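Local structure of UBP3-associated protein BRE5 (Saccharomyces cerevisiae, 2QIY) at residues 68-71 and 72-75; 112-115 and 116-119. The protein acts with the protease UBP3 in de-ubiquitination, cleaving ubiquitin so that sec23 becomes mono-ubiquitinated, this fragment being the NTF2-like domain of BRE5. All blocks are in the same frame, centred on the assembly; numbering follows the deposited sequence.

Contact 1: 68-71 and 72-75; sequences RENI and NKFF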
# COMPACT_ATOMS: atom_id res chain seq x y z
N ARG A 68 1.28 -11.46 -19.03
CA ARG A 68 2.74 -11.42 -19.08
C ARG A 68 3.31 -10.81 -20.35
O ARG A 68 4.28 -10.07 -20.28
CB ARG A 68 3.33 -12.81 -18.87
CG ARG A 68 4.78 -12.72 -18.43
CD ARG A 68 5.05 -13.82 -17.39
NE ARG A 68 5.03 -15.00 -18.18
CZ ARG A 68 4.68 -16.24 -17.87
NH1 ARG A 68 4.32 -16.69 -16.66
NH2 ARG A 68 4.73 -17.08 -18.86
N GLU A 69 2.73 -11.12 -21.51
CA GLU A 69 3.28 -10.56 -22.76
C GLU A 69 3.18 -9.03 -22.81
O GLU A 69 4.09 -8.32 -23.25
CB GLU A 69 2.59 -11.19 -23.97
CG GLU A 69 2.91 -12.68 -24.13
CD GLU A 69 2.09 -13.37 -25.22
OE1 GLU A 69 2.08 -14.63 -25.26
OE2 GLU A 69 1.48 -12.65 -26.05
N ASN A 70 2.05 -8.52 -22.34
CA ASN A 70 1.88 -7.05 -22.29
C ASN A 70 2.79 -6.40 -21.27
O ASN A 70 3.33 -5.31 -21.51
CB ASN A 70 0.41 -6.70 -22.02
CG ASN A 70 -0.47 -7.10 -23.17
OD1 ASN A 70 -0.07 -7.00 -24.34
ND2 ASN A 70 -1.66 -7.60 -22.86
N ILE A 71 2.95 -7.07 -20.14
CA ILE A 71 3.85 -6.61 -19.07
C ILE A 71 5.28 -6.56 -19.61
O ILE A 71 5.99 -5.57 -19.42
CB ILE A 71 3.72 -7.51 -17.83
CG1 ILE A 71 2.34 -7.26 -17.18
CG2 ILE A 71 4.87 -7.25 -16.80
CD1 ILE A 71 1.99 -8.26 -16.09
N ASN A 72 5.67 -7.60 -20.33
CA ASN A 72 6.98 -7.60 -20.96
C ASN A 72 7.17 -6.46 -21.95
O ASN A 72 8.22 -5.81 -21.96
CB ASN A 72 7.25 -8.91 -21.69
CG ASN A 72 8.56 -8.83 -22.45
OD1 ASN A 72 8.62 -8.78 -23.71
ND2 ASN A 72 9.64 -8.77 -21.69
N LYS A 73 6.16 -6.21 -22.78
CA LYS A 73 6.25 -5.14 -23.77
C LYS A 73 6.39 -3.78 -23.07
O LYS A 73 7.16 -2.91 -23.52
CB LYS A 73 5.04 -5.19 -24.69
CG LYS A 73 4.91 -4.04 -25.69
CD LYS A 73 3.55 -4.08 -26.45
CE LYS A 73 2.57 -5.14 -25.89
NZ LYS A 73 1.16 -4.65 -25.64
N PHE A 74 5.64 -3.59 -21.99
CA PHE A 74 5.74 -2.36 -21.19
C PHE A 74 7.14 -2.17 -20.59
O PHE A 74 7.76 -1.12 -20.76
CB PHE A 74 4.65 -2.33 -20.10
CG PHE A 74 4.84 -1.22 -19.10
CD1 PHE A 74 4.43 0.09 -19.40
CD2 PHE A 74 5.47 -1.46 -17.89
CE1 PHE A 74 4.62 1.13 -18.49
CE2 PHE A 74 5.67 -0.43 -16.95
CZ PHE A 74 5.26 0.87 -17.26
N PHE A 75 7.66 -3.17 -19.88
CA PHE A 75 9.00 -3.02 -19.29
C PHE A 75 10.09 -2.85 -20.35
O PHE A 75 11.00 -2.03 -20.21
CB PHE A 75 9.34 -4.20 -18.37
CG PHE A 75 8.67 -4.12 -17.02
CD1 PHE A 75 7.98 -5.21 -16.52
CD2 PHE A 75 8.75 -2.96 -16.24
CE1 PHE A 75 7.37 -5.16 -15.27
CE2 PHE A 75 8.15 -2.90 -14.98
CZ PHE A 75 7.46 -4.00 -14.50
O HOH W 1 5.97 -9.18 -25.01
O HOH W 2 2.52 -3.28 -23.36
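Ile71 and Phe75 stand side by side, one turn apart, on the inner face of helix 68-77, a short alpha-helix of the NTF2-like domain. With CG1 of Ile71 beside the backbone N (chi1 -70°), its methyl CG2 lies anti to that N, and it is this methyl that meets the ring atom CE1 of Phe75 at 3.6 Å. Along the backbone, Ile71 O accepts Phe75 N at 3.0 Å, the last of four i to i+4 bonds across the two segments, after those of Asn72, Lys73 and Phe74 to Arg68, Glu69 and Asn70. On the outer face, Lys73 bends back at its third and fourth torsions, which brings NZ to 3.0 Å from Asn70 OD1, above the plane of the amide carbonyl. Waters bind carbonyls already used in the helix; one of them donates to both Glu69 O, at 2.7 Å, and Asn72 OD1. Strands 41-46 and 62-66 support the inner face: Ile71 and Phe74 rest on Leu43 and Val65, and His45 meets the Phe75 ring edge-to-face. The Asn70 amide, its rotation probably fixed by partners at both ends, gives its ND2 to Thr66 O.

Contact 2: 112-115 and 116-119; sequences MFWT and GTPV
Trp114 and Thr117 close a type II beta turn, the first bend in the connection between the neighbouring antiparallel strands 103-114 and 120-130 of the NTF2-like sheet. Two hydrogen bonds fasten it. Thr117 N gives the 2.8 Å turn bond to Trp114 O, and the threonine side chain answers in the other direction, its OG1 accepting Trp114 N at 3.0 Å along a practically straight N-H...O line of 176°. OG1 can do this because chi1 of 80° sets it between its own backbone N and carbonyl carbon, facing back to the strand; there it also sits in the plane of the indole, at its edge. A valine in place of Thr117 would probably leave the Trp114 amide without its acceptor and the strand end less firmly tied to the turn. Glycine suits the third turn position: Gly116 has a positive phi of 79°, and a CB there would clash with Thr115 O. Two more hydrogen bonds lead outward: Trp114 NE1 reaches Tyr48 OH, whose ring stands about perpendicular to the indole, and Val119 O binds a basic side chain of another protein.

Apolar contacts flank these bonds. Thr117 CG2 lies 3.9 Å from Trp114 CB, and Met112 CG covers one indole face near the rim. Further back, the Phe113 ring approaches Val119 obliquely, with CD2 4.1 Å from CG1. Phe113, Pro118 and Val119 also pack against the chain of that other protein.

Close approaches of carbon to carbonyl oxygen bring the returning chain alongside the strand. Phe113 CB comes within van der Waals distance of Pro118 O, at 3.4 Å. Beyond it Val119 makes a bent CA-H...O contact with Met112 O, the CA and O atoms being 3.3 Å apart.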
# COMPACT_ATOMS: atom_id res chain seq x y z
N MET A 112 11.33 6.50 -3.96
CA MET A 112 11.83 6.00 -5.24
C MET A 112 12.35 7.17 -6.06
O MET A 112 11.82 8.27 -6.01
CB MET A 112 10.66 5.29 -5.97
CG MET A 112 11.06 4.66 -7.27
SD MET A 112 9.66 3.68 -7.87
CE MET A 112 9.72 2.31 -6.73
N PHE A 113 13.41 6.93 -6.82
CA PHE A 113 13.87 7.95 -7.76
C PHE A 113 14.56 7.25 -8.92
O PHE A 113 14.64 6.01 -8.95
CB PHE A 113 14.77 9.00 -7.10
CG PHE A 113 16.09 8.46 -6.55
CD1 PHE A 113 17.29 8.79 -7.19
CD2 PHE A 113 16.12 7.70 -5.39
CE1 PHE A 113 18.50 8.32 -6.70
CE2 PHE A 113 17.36 7.23 -4.86
CZ PHE A 113 18.53 7.54 -5.53
N TRP A 114 14.95 8.03 -9.91
CA TRP A 114 15.71 7.50 -11.04
C TRP A 114 16.96 8.36 -11.12
O TRP A 114 17.01 9.48 -10.57
CB TRP A 114 14.87 7.57 -12.32
CG TRP A 114 13.66 6.63 -12.28
CD1 TRP A 114 13.54 5.40 -12.90
CD2 TRP A 114 12.44 6.84 -11.58
NE1 TRP A 114 12.32 4.84 -12.61
CE2 TRP A 114 11.62 5.70 -11.80
CE3 TRP A 114 11.93 7.89 -10.78
CZ2 TRP A 114 10.33 5.58 -11.26
CZ3 TRP A 114 10.64 7.75 -10.22
CH2 TRP A 114 9.87 6.60 -10.47
N THR A 115 18.00 7.86 -11.77
CA THR A 115 19.22 8.65 -11.90
C THR A 115 18.93 10.11 -12.21
O THR A 115 18.25 10.42 -13.20
CB THR A 115 20.13 8.05 -12.98
OG1 THR A 115 20.32 6.66 -12.68
CG2 THR A 115 21.46 8.80 -13.03
N GLY A 116 19.40 10.98 -11.31
CA GLY A 116 19.28 12.41 -11.46
C GLY A 116 17.94 13.06 -11.13
O GLY A 116 17.83 14.29 -11.27
N THR A 117 16.94 12.28 -10.73
CA THR A 117 15.62 12.85 -10.43
C THR A 117 15.44 13.08 -8.94
O THR A 117 16.18 12.51 -8.13
CB THR A 117 14.43 11.98 -10.90
OG1 THR A 117 14.18 10.92 -9.97
CG2 THR A 117 14.67 11.43 -12.30
N PRO A 118 14.45 13.92 -8.55
CA PRO A 118 14.10 13.96 -7.13
C PRO A 118 13.41 12.66 -6.70
O PRO A 118 13.02 11.84 -7.54
CB PRO A 118 13.10 15.11 -7.02
CG PRO A 118 12.59 15.29 -8.40
CD PRO A 118 13.64 14.85 -9.35
N VAL A 119 13.23 12.51 -5.39
CA VAL A 119 12.50 11.34 -4.87
C VAL A 119 10.97 11.53 -4.97
O VAL A 119 10.46 12.66 -5.06
CB VAL A 119 12.82 11.07 -3.40
CG1 VAL A 119 14.30 10.70 -3.24
CG2 VAL A 119 12.45 12.30 -2.52

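Overall arrangement
Both contacts belong to the single NTF2-like domain and follow one another along the chain, contact 1 ending before contact 2 begins. Their centres are 23 Å apart and their nearest atoms about 9 Å, so they do not touch. Contact 1 lies within helix 68-77, which directly follows one of the two outermost strands, 62-66, and packs on it and on strand 41-46. Contact 2 lies at the end of strand 103-114, where the chain turns towards strand 120-130 in the other part of the same six-stranded mixed sheet. Thus one contact belongs to a helix laid on the sheet, whereas the other links two of its strands at an interface with another protein.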